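Long-range contacts in putative pyridoxamine 5-phosphate-dependent dehydrase, Wbdk (Escherichia coli, PDB 2GMS), which removes the C3'-hydroxyl group from GDP-4-keto-6-deoxy-D-mannose in a coenzyme B6-dependent step on the way to L-colitose, a sugar of the bacterial O-antigen: residues N5-S10 against G372-E377; H190-M195 against E263-L268; R276-Y281 against I376-E381. All blocks are in the same frame, centred on the assembly; numbering follows the deposited sequence.

Interaction 1 (N5-S10 against G372-E377). With MG (magnesium ion), chain C.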
loop_
_atom_site.group_PDB
_atom_site.type_symbol
_atom_site.label_atom_id
_atom_site.label_comp_id
_atom_site.label_asym_id
_atom_site.label_seq_id
_atom_site.Cartn_x
_atom_site.Cartn_y
_atom_site.Cartn_z
ATOM N N ASN A 5 18.934 6.801 28.272
ATOM C CA ASN A 5 20.143 6.065 28.511
ATOM C C ASN A 5 20.200 4.794 27.650
ATOM O O ASN A 5 21.274 4.299 27.320
ATOM C CB ASN A 5 20.252 5.697 30.000
ATOM C CG ASN A 5 20.728 6.875 30.822
ATOM O OD1 ASN A 5 21.590 7.647 30.385
ATOM N ND2 ASN A 5 20.201 6.994 32.035
ATOM N N TYR A 6 19.042 4.253 27.293
ATOM C CA TYR A 6 18.984 3.014 26.532
ATOM C C TYR A 6 17.736 3.017 25.667
ATOM O O TYR A 6 16.625 2.735 26.138
ATOM C CB TYR A 6 18.925 1.843 27.556
ATOM C CG TYR A 6 19.024 0.425 27.011
ATOM C CD1 TYR A 6 19.395 -0.607 27.870
ATOM C CD2 TYR A 6 18.747 0.082 25.684
ATOM C CE1 TYR A 6 19.490 -1.936 27.452
ATOM C CE2 TYR A 6 18.815 -1.243 25.242
ATOM C CZ TYR A 6 19.196 -2.256 26.127
ATOM O OH TYR A 6 19.287 -3.566 25.703
ATOM N N PRO A 7 17.935 3.354 24.401
ATOM C CA PRO A 7 16.854 3.499 23.454
ATOM C C PRO A 7 16.427 2.207 22.824
ATOM O O PRO A 7 17.180 1.237 22.713
ATOM C CB PRO A 7 17.383 4.420 22.363
ATOM C CG PRO A 7 18.894 4.365 22.478
ATOM C CD PRO A 7 19.219 3.862 23.874
ATOM N N LEU A 8 15.171 2.203 22.417
ATOM C CA LEU A 8 14.655 1.019 21.791
ATOM C C LEU A 8 15.228 0.942 20.399
ATOM O O LEU A 8 15.587 -0.140 19.946
ATOM C CB LEU A 8 13.121 1.048 21.705
ATOM C CG LEU A 8 12.440 0.697 23.018
ATOM C CD1 LEU A 8 10.983 1.124 22.956
ATOM C CD2 LEU A 8 12.555 -0.801 23.272
ATOM N N ALA A 9 15.320 2.115 19.747
ATOM C CA ALA A 9 15.812 2.217 18.369
ATOM C C ALA A 9 17.073 3.042 18.107
ATOM O O ALA A 9 17.553 3.817 18.933
ATOM C CB ALA A 9 14.709 2.687 17.419
ATOM N N SER A 10 17.576 2.870 16.887
ATOM C CA SER A 10 18.747 3.550 16.407
ATOM C C SER A 10 18.788 3.510 14.893
ATOM O O SER A 10 18.132 2.688 14.250
ATOM C CB SER A 10 20.014 2.907 16.941
ATOM O OG SER A 10 20.343 1.752 16.190
ATOM N N GLY A 372 15.330 -2.779 23.726
ATOM C CA GLY A 372 15.956 -2.956 22.435
ATOM C C GLY A 372 17.310 -3.635 22.381
ATOM O O GLY A 372 18.023 -3.737 23.389
ATOM N N ASN A 373 17.611 -4.088 21.150
ATOM C CA ASN A 373 18.876 -4.694 20.739
ATOM C C ASN A 373 19.216 -3.896 19.494
ATOM O O ASN A 373 18.298 -3.481 18.799
ATOM C CB ASN A 373 18.915 -6.235 20.533
ATOM C CG ASN A 373 20.331 -6.777 20.424
ATOM O OD1 ASN A 373 21.278 -6.093 20.845
ATOM N ND2 ASN A 373 20.478 -7.995 19.875
ATOM N N HIS A 374 20.489 -3.604 19.275
ATOM C CA HIS A 374 20.905 -2.788 18.154
ATOM C C HIS A 374 22.146 -3.364 17.521
ATOM O O HIS A 374 22.795 -4.202 18.121
ATOM C CB HIS A 374 21.243 -1.339 18.604
ATOM C CG HIS A 374 20.278 -0.715 19.552
ATOM N ND1 HIS A 374 18.966 -0.476 19.190
ATOM C CD2 HIS A 374 20.440 -0.293 20.832
ATOM C CE1 HIS A 374 18.349 0.038 20.246
ATOM N NE2 HIS A 374 19.205 0.170 21.248
ATOM N N GLN A 375 22.496 -2.838 16.349
ATOM C CA GLN A 375 23.668 -3.244 15.591
ATOM C C GLN A 375 24.955 -2.567 16.072
ATOM O O GLN A 375 25.960 -2.520 15.359
ATOM C CB GLN A 375 23.456 -2.996 14.086
ATOM C CG GLN A 375 23.508 -1.514 13.727
ATOM C CD GLN A 375 22.311 -0.796 14.270
ATOM O OE1 GLN A 375 21.236 -1.395 14.447
ATOM N NE2 GLN A 375 22.502 0.494 14.517
ATOM N N ILE A 376 24.914 -2.070 17.309
ATOM C CA ILE A 376 26.006 -1.387 18.005
ATOM C C ILE A 376 26.217 -2.076 19.354
ATOM O O ILE A 376 25.257 -2.490 19.987
ATOM C CB ILE A 376 25.481 0.036 18.212
ATOM C CG1 ILE A 376 26.034 1.021 17.210
ATOM C CG2 ILE A 376 25.437 0.563 19.647
ATOM C CD1 ILE A 376 24.960 1.979 16.704
ATOM N N GLU A 377 27.445 -2.229 19.831
ATOM C CA GLU A 377 27.631 -2.914 21.103
ATOM C C GLU A 377 26.917 -2.193 22.231
ATOM O O GLU A 377 26.912 -0.960 22.292
ATOM C CB GLU A 377 29.086 -3.234 21.418
ATOM C CG GLU A 377 29.922 -1.973 21.749
ATOM C CD GLU A 377 29.863 -1.538 23.198
ATOM O OE1 GLU A 377 29.384 -2.202 24.123
ATOM O OE2 GLU A 377 30.368 -0.335 23.335
HETATM MG MG MG C . 30.000 1.041 24.909
#
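The phenol of Tyr6 donates a short hydrogen bond to the backbone carbonyl of Gly372, with OH and O 2.6 Å apart. The hydroxyl meets the carbonyl almost end-on, at a C=O...O angle of 169°. The acceptor oxygen also lies close to the plane of the Tyr6 ring, at its edge. Tyr6 reaches this point because CG stands anti to its backbone N (chi1 -173°), which carries the ring across to Gly372.

A second bond lies further along both segments. Gln375 NE2 gives a hydrogen to Ser10 OG at 3.0 Å, and the bond is fairly straight, 159° at the hydrogen. The hydroxyl oxygen sits near the plane of the amide. The Gln375 chain bends at chi2 to bring its amide there.

Between these two bonds lies the His374 imidazole. Its edge faces the backbone of Pro7 and Leu8. NE2 is 2.7 Å from Pro7 O, but the angle is bent and the bond is weak.

The remaining touches are few, van der Waals contacts of carbon with nitrogen. The methyl CD2 of Leu8 rests 3.4 Å from Gly372 N, although the CB of Leu8 points away from 372-377. The ring carbon CG of Pro7 comes within 4.4 Å of His374 NE2.

Neighbouring groups fix both loops. Leu8 N is hydrogen-bonded to Glu331, probably a residue of the sugar-nucleotide site shared between the subunits. Asn373 is held by the carbonyls of Arg275 and Trp303. Beyond the contact, Glu377 OE2 binds a magnesium ion at 2.1 Å.

The loop before helix 15-27 thus meets the loop that leads into helix 379-388. Side-chain bonds to backbone carbonyls and one bond between side chains join the two ends of a DegT/DnrJ/EryC1-family aminotransferase fold.

Interaction 2 (H190-M195 against E263-L268); sequences HHIATM and EQLKKL. With P0P ([4-(dihydroxymethyl)-5-hydroxy-6-methylpyridin-3-yl]methyl dihydrogen phosphate), chain D.
Gln264 OE1 accepts two hydrogen bonds. One comes from the backbone N-H of Ala193, at 3.0 Å from N, with 162° at the hydrogen. The Ala193 donor is tilted a little from the plane of the Gln264 carbonyl. The other comes from Thr12 OG1, while NE2 at the other end of the amide is bonded to Glu17 OE2. With both ends tied, the flat amide has little freedom to turn over. A bend at chi2 (-82°) folds the Gln264 chain back so that OE1 faces the loop.

Ile192 packs beside it. Its CB lies 3.7 Å from Gln264 CB, and the two side chains run past each other in opposite directions.

This contact seats the loop between strands 181-185 and 198-202 on the long helix 255-286. In the aminotransferase fold of this family, that loop carries His190, the probable proton donor/acceptor. The edge of the His190 ring faces the bound coenzyme, with CE1 3.2 Å from O4A of the hydrated pyridoxal phosphate.

The two branches of Ile192 meet different leucines. CD1 touches Leu265 CD2 at 4.0 Å. CG2 meets Leu268 CD1 at 3.9 Å, the side chains crossing at about a right angle. Leu268 CD1 also borders His191 CB, whose imidazole is bonded through NE2 to the carbonyl of Ser302.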
loop_
_atom_site.group_PDB
_atom_site.type_symbol
_atom_site.label_atom_id
_atom_site.label_comp_id
_atom_site.label_asym_id
_atom_site.label_seq_id
_atom_site.Cartn_x
_atom_site.Cartn_y
_atom_site.Cartn_z
ATOM N N HIS A 190 14.483 -1.849 11.918
ATOM C CA HIS A 190 14.429 -3.275 11.765
ATOM C C HIS A 190 15.864 -3.710 11.570
ATOM O O HIS A 190 16.730 -2.880 11.778
ATOM C CB HIS A 190 13.531 -3.628 10.574
ATOM C CG HIS A 190 12.140 -3.589 11.081
ATOM N ND1 HIS A 190 11.325 -4.722 11.107
ATOM C CD2 HIS A 190 11.469 -2.547 11.662
ATOM C CE1 HIS A 190 10.176 -4.334 11.659
ATOM N NE2 HIS A 190 10.227 -3.032 12.006
ATOM N N HIS A 191 16.132 -4.949 11.177
ATOM C CA HIS A 191 17.514 -5.381 10.944
ATOM C C HIS A 191 18.241 -4.461 9.949
ATOM O O HIS A 191 19.408 -4.087 10.112
ATOM C CB HIS A 191 17.584 -6.872 10.578
ATOM C CG HIS A 191 17.291 -7.706 11.792
ATOM N ND1 HIS A 191 15.981 -7.996 12.188
ATOM C CD2 HIS A 191 18.149 -8.274 12.692
ATOM C CE1 HIS A 191 16.080 -8.724 13.302
ATOM N NE2 HIS A 191 17.360 -8.903 13.626
ATOM N N ILE A 192 17.502 -4.088 8.896
ATOM C CA ILE A 192 17.897 -3.128 7.859
ATOM C C ILE A 192 16.748 -2.119 7.735
ATOM O O ILE A 192 15.594 -2.419 8.093
ATOM C CB ILE A 192 18.297 -3.712 6.507
ATOM C CG1 ILE A 192 17.117 -4.357 5.787
ATOM C CG2 ILE A 192 19.407 -4.721 6.700
ATOM C CD1 ILE A 192 17.355 -4.667 4.307
ATOM N N ALA A 193 17.020 -0.909 7.269
ATOM C CA ALA A 193 15.977 0.106 7.179
ATOM C C ALA A 193 16.078 0.928 5.914
ATOM O O ALA A 193 17.144 1.454 5.589
ATOM C CB ALA A 193 16.086 1.020 8.404
ATOM N N THR A 194 14.951 1.064 5.227
ATOM C CA THR A 194 14.910 1.825 3.982
ATOM C C THR A 194 13.834 2.894 3.986
ATOM O O THR A 194 13.281 3.235 2.935
ATOM C CB THR A 194 14.659 0.845 2.822
ATOM O OG1 THR A 194 13.429 0.168 3.017
ATOM C CG2 THR A 194 15.769 -0.208 2.782
ATOM N N MET A 195 13.574 3.416 5.190
ATOM C CA MET A 195 12.547 4.408 5.516
ATOM C C MET A 195 11.288 3.598 5.801
ATOM O O MET A 195 10.861 3.436 6.940
ATOM C CB MET A 195 12.379 5.479 4.422
ATOM C CG MET A 195 13.686 6.234 4.263
ATOM S SD MET A 195 13.592 7.554 3.030
ATOM C CE MET A 195 13.154 6.603 1.541
ATOM N N GLU A 263 22.759 -0.963 0.060
ATOM C CA GLU A 263 23.840 -0.668 1.006
ATOM C C GLU A 263 23.684 -1.402 2.327
ATOM O O GLU A 263 24.629 -1.919 2.924
ATOM C CB GLU A 263 24.010 0.841 1.248
ATOM C CG GLU A 263 24.480 1.599 -0.017
ATOM C CD GLU A 263 25.857 1.190 -0.487
ATOM O OE1 GLU A 263 26.748 0.858 0.277
ATOM O OE2 GLU A 263 25.989 1.208 -1.795
ATOM N N GLN A 264 22.446 -1.459 2.771
ATOM C CA GLN A 264 22.113 -2.129 4.016
ATOM C C GLN A 264 22.423 -3.624 4.003
ATOM O O GLN A 264 22.927 -4.193 4.971
ATOM C CB GLN A 264 20.631 -1.838 4.351
ATOM C CG GLN A 264 20.354 -0.360 4.668
ATOM C CD GLN A 264 20.697 -0.053 6.110
ATOM O OE1 GLN A 264 19.916 -0.367 7.001
ATOM N NE2 GLN A 264 21.876 0.511 6.374
ATOM N N LEU A 265 22.115 -4.293 2.901
ATOM C CA LEU A 265 22.369 -5.719 2.782
ATOM C C LEU A 265 23.839 -6.036 2.924
ATOM O O LEU A 265 24.235 -7.083 3.409
ATOM C CB LEU A 265 21.855 -6.296 1.451
ATOM C CG LEU A 265 20.337 -6.316 1.366
ATOM C CD1 LEU A 265 19.907 -6.863 0.002
ATOM C CD2 LEU A 265 19.776 -7.227 2.441
ATOM N N LYS A 266 24.670 -5.112 2.469
ATOM C CA LYS A 266 26.086 -5.347 2.582
ATOM C C LYS A 266 26.522 -5.404 4.041
ATOM O O LYS A 266 27.362 -6.217 4.425
ATOM C CB LYS A 266 26.891 -4.275 1.868
ATOM C CG LYS A 266 26.918 -4.435 0.368
ATOM C CD LYS A 266 27.418 -3.158 -0.294
ATOM C CE LYS A 266 27.112 -3.103 -1.782
ATOM N NZ LYS A 266 27.434 -1.806 -2.388
ATOM N N LYS A 267 25.938 -4.506 4.837
ATOM C CA LYS A 267 26.254 -4.404 6.252
ATOM C C LYS A 267 25.582 -5.454 7.119
ATOM O O LYS A 267 25.959 -5.683 8.261
ATOM C CB LYS A 267 25.796 -3.044 6.745
ATOM C CG LYS A 267 26.238 -1.893 5.842
ATOM C CD LYS A 267 25.811 -0.529 6.385
ATOM C CE LYS A 267 26.509 0.642 5.691
ATOM N NZ LYS A 267 26.060 1.943 6.190
ATOM N N LEU A 268 24.537 -6.047 6.576
ATOM C CA LEU A 268 23.729 -6.971 7.309
ATOM C C LEU A 268 24.456 -8.003 8.139
ATOM O O LEU A 268 24.140 -8.212 9.299
ATOM C CB LEU A 268 22.603 -7.549 6.440
ATOM C CG LEU A 268 21.770 -8.572 7.186
ATOM C CD1 LEU A 268 20.927 -7.901 8.265
ATOM C CD2 LEU A 268 20.873 -9.232 6.159
HETATM O O3 P0P D . 6.527 -7.107 13.486
HETATM N N1 P0P D . 4.543 -8.357 10.816
HETATM C C2 P0P D . 5.221 -8.326 11.946
HETATM C C2A P0P D . 5.358 -9.563 12.800
HETATM C C3 P0P D . 5.816 -7.163 12.348
HETATM C C4 P0P D . 5.692 -6.028 11.549
HETATM C C4A P0P D . 6.389 -4.759 11.984
HETATM O O4A P0P D . 7.371 -5.072 12.940
HETATM O O4B P0P D . 5.482 -3.854 12.537
HETATM C C5 P0P D . 4.899 -6.041 10.379
HETATM C C6 P0P D . 4.394 -7.272 10.043
HETATM C C5A P0P D . 4.941 -4.896 9.641
HETATM O O4P P0P D . 5.934 -4.437 8.840
HETATM P P P0P D . 5.749 -2.900 8.438
HETATM O O1P P0P D . 5.819 -2.129 9.697
HETATM O O2P P0P D . 7.024 -2.568 7.508
HETATM O O3P P0P D . 4.377 -2.605 7.649
#

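Interaction 3 (R276-Y281 against I376-E381); sequences RKNAEY and IELFDE. With MG (magnesium ion), chain C.
Asn278 answers two backbone groups of 376-381 with one amide. Its OD1 accepts the N-H of Leu378, at 2.9 Å from N. Its ND2 gives a hydrogen to the carbonyl of Ile376, at 3.0 Å from O. The second bond is nearly straight, 173° at the hydrogen, and Ile376 O lies in the plane of the Asn278 amide. The Leu378 donor, by contrast, stands well above the plane of the OD1 carbonyl. ND2 has a further acceptor in Asn373 OD1. The amide of this buried asparagine is therefore held at both ends, and both its oxygen and its nitrogen have partners.

The bonds of Asn278 bracket Glu377. Leu378 is at the N-cap position, just ahead of helix 379-388. The contact thus fastens the entry of that C-terminal helix to the long helix 255-286, joining two helices that lie far apart in the chain.

Leu378 passes across the amide at about a right angle, with CD1 3.7 Å from Asn278 ND2.

One turn further along helix 255-286, Tyr281 meets Phe379 in an edge-to-face pair. The edge of Phe379 points at one face of Tyr281, with centroids 5.1 Å apart and planes at 56°. CD2 of Phe379 stands 3.7 Å from Tyr281 CG, offset toward the rim of that ring. With chi1 at -172° the Tyr281 ring swings out, opposite its own amide nitrogen, toward the start of the second helix. There CE2 of Tyr281 packs near the carbonyl oxygen of Phe379. The Tyr281 hydroxyl is hydrogen-bonded to Asp383 OD1, on the next turn of helix 379-388.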
loop_
_atom_site.group_PDB
_atom_site.type_symbol
_atom_site.label_atom_id
_atom_site.label_comp_id
_atom_site.label_asym_id
_atom_site.label_seq_id
_atom_site.Cartn_x
_atom_site.Cartn_y
_atom_site.Cartn_z
ATOM N N ARG A 276 24.105 -10.485 17.907
ATOM C CA ARG A 276 24.304 -11.787 18.521
ATOM C C ARG A 276 25.326 -11.718 19.661
ATOM O O ARG A 276 25.229 -12.439 20.650
ATOM C CB ARG A 276 24.593 -12.865 17.481
ATOM C CG ARG A 276 23.345 -13.143 16.634
ATOM C CD ARG A 276 23.432 -14.380 15.745
ATOM N NE ARG A 276 24.013 -15.556 16.416
ATOM C CZ ARG A 276 23.362 -16.477 17.148
ATOM N NH1 ARG A 276 22.050 -16.444 17.391
ATOM N NH2 ARG A 276 24.060 -17.478 17.677
ATOM N N LYS A 277 26.299 -10.815 19.517
ATOM C CA LYS A 277 27.297 -10.651 20.521
ATOM C C LYS A 277 26.695 -9.902 21.705
ATOM O O LYS A 277 27.021 -10.151 22.863
ATOM C CB LYS A 277 28.565 -10.064 19.960
ATOM C CG LYS A 277 29.384 -11.042 19.106
ATOM C CD LYS A 277 30.623 -10.308 18.606
ATOM C CE LYS A 277 31.377 -10.971 17.478
ATOM N NZ LYS A 277 32.050 -12.189 17.909
ATOM N N ASN A 278 25.730 -9.038 21.422
ATOM C CA ASN A 278 25.046 -8.352 22.508
ATOM C C ASN A 278 24.193 -9.367 23.256
ATOM O O ASN A 278 24.116 -9.388 24.484
ATOM C CB ASN A 278 24.105 -7.245 22.002
ATOM C CG ASN A 278 24.800 -5.950 21.621
ATOM O OD1 ASN A 278 25.915 -5.633 22.078
ATOM N ND2 ASN A 278 24.153 -5.193 20.744
ATOM N N ALA A 279 23.510 -10.207 22.489
ATOM C CA ALA A 279 22.660 -11.219 23.076
ATOM C C ALA A 279 23.436 -12.189 23.990
ATOM O O ALA A 279 22.978 -12.534 25.088
ATOM C CB ALA A 279 21.910 -11.934 21.956
ATOM N N GLU A 280 24.614 -12.657 23.551
ATOM C CA GLU A 280 25.441 -13.559 24.354
ATOM C C GLU A 280 25.742 -12.915 25.722
ATOM O O GLU A 280 25.712 -13.559 26.761
ATOM C CB GLU A 280 26.828 -13.784 23.704
ATOM C CG GLU A 280 27.091 -15.073 22.895
ATOM C CD GLU A 280 28.412 -15.037 22.120
ATOM O OE1 GLU A 280 29.369 -14.276 22.381
ATOM O OE2 GLU A 280 28.429 -15.924 21.142
ATOM N N TYR A 281 26.058 -11.618 25.724
ATOM C CA TYR A 281 26.354 -10.898 26.951
ATOM C C TYR A 281 25.104 -10.726 27.853
ATOM O O TYR A 281 25.091 -10.939 29.074
ATOM C CB TYR A 281 27.035 -9.574 26.520
ATOM C CG TYR A 281 27.599 -8.759 27.666
ATOM C CD1 TYR A 281 28.914 -8.929 28.103
ATOM C CD2 TYR A 281 26.809 -7.801 28.307
ATOM C CE1 TYR A 281 29.417 -8.171 29.164
ATOM C CE2 TYR A 281 27.291 -7.041 29.375
ATOM C CZ TYR A 281 28.609 -7.223 29.800
ATOM O OH TYR A 281 29.112 -6.474 30.842
ATOM N N ILE A 376 24.914 -2.070 17.309
ATOM C CA ILE A 376 26.006 -1.387 18.005
ATOM C C ILE A 376 26.217 -2.076 19.354
ATOM O O ILE A 376 25.257 -2.490 19.987
ATOM C CB ILE A 376 25.481 0.036 18.212
ATOM C CG1 ILE A 376 26.034 1.021 17.210
ATOM C CG2 ILE A 376 25.437 0.563 19.647
ATOM C CD1 ILE A 376 24.960 1.979 16.704
ATOM N N GLU A 377 27.445 -2.229 19.831
ATOM C CA GLU A 377 27.631 -2.914 21.103
ATOM C C GLU A 377 26.917 -2.193 22.231
ATOM O O GLU A 377 26.912 -0.960 22.292
ATOM C CB GLU A 377 29.086 -3.234 21.418
ATOM C CG GLU A 377 29.922 -1.973 21.749
ATOM C CD GLU A 377 29.863 -1.538 23.198
ATOM O OE1 GLU A 377 29.384 -2.202 24.123
ATOM O OE2 GLU A 377 30.368 -0.335 23.335
ATOM N N LEU A 378 26.310 -2.980 23.103
ATOM C CA LEU A 378 25.524 -2.449 24.201
ATOM C C LEU A 378 26.032 -2.953 25.544
ATOM O O LEU A 378 25.264 -3.063 26.498
ATOM C CB LEU A 378 24.029 -2.886 24.026
ATOM C CG LEU A 378 23.258 -2.218 22.884
ATOM C CD1 LEU A 378 21.920 -2.906 22.652
ATOM C CD2 LEU A 378 22.985 -0.776 23.276
ATOM N N PHE A 379 27.315 -3.261 25.657
ATOM C CA PHE A 379 27.756 -3.783 26.931
ATOM C C PHE A 379 27.397 -2.954 28.150
ATOM O O PHE A 379 26.853 -3.474 29.123
ATOM C CB PHE A 379 29.233 -4.210 26.901
ATOM C CG PHE A 379 29.541 -5.014 25.674
ATOM C CD1 PHE A 379 30.587 -4.649 24.824
ATOM C CD2 PHE A 379 28.766 -6.130 25.345
ATOM C CE1 PHE A 379 30.876 -5.426 23.697
ATOM C CE2 PHE A 379 29.002 -6.887 24.194
ATOM C CZ PHE A 379 30.070 -6.523 23.370
ATOM N N ASP A 380 27.739 -1.666 28.100
ATOM C CA ASP A 380 27.466 -0.810 29.229
ATOM C C ASP A 380 26.001 -0.699 29.542
ATOM O O ASP A 380 25.631 -0.686 30.704
ATOM C CB ASP A 380 28.048 0.596 29.072
ATOM C CG ASP A 380 29.544 0.622 29.183
ATOM O OD1 ASP A 380 30.205 -0.129 29.900
ATOM O OD2 ASP A 380 30.059 1.547 28.421
ATOM N N GLU A 381 25.197 -0.601 28.487
ATOM C CA GLU A 381 23.745 -0.499 28.550
ATOM C C GLU A 381 23.106 -1.717 29.217
ATOM O O GLU A 381 22.184 -1.605 30.032
ATOM C CB GLU A 381 23.187 -0.250 27.131
ATOM C CG GLU A 381 23.479 1.180 26.619
ATOM C CD GLU A 381 24.843 1.350 25.997
ATOM O OE1 GLU A 381 25.674 0.466 25.930
ATOM O OE2 GLU A 381 25.029 2.554 25.528
HETATM MG MG MG C . 30.000 1.041 24.909
#

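How the interactions relate
Interactions 1 and 3 are neighbours, with centres about 9 Å apart. They share Ile376 and Glu377, and so the magnesium ion. A probable hydrogen bond from Asn278 to Asn373 joins them directly. Interaction 2 lies about 15 Å from interaction 1 and about 19 Å from interaction 3, centre to centre, and touches neither. It does share helix 255-286 with interaction 3, which uses a later part of that helix. Along the chain, interaction 1 closes the widest loop and holds interaction 2 inside it; interaction 2 closes before interaction 3 opens. Helix 255-286 thus contacts both the His190 loop and the start of helix 379-388.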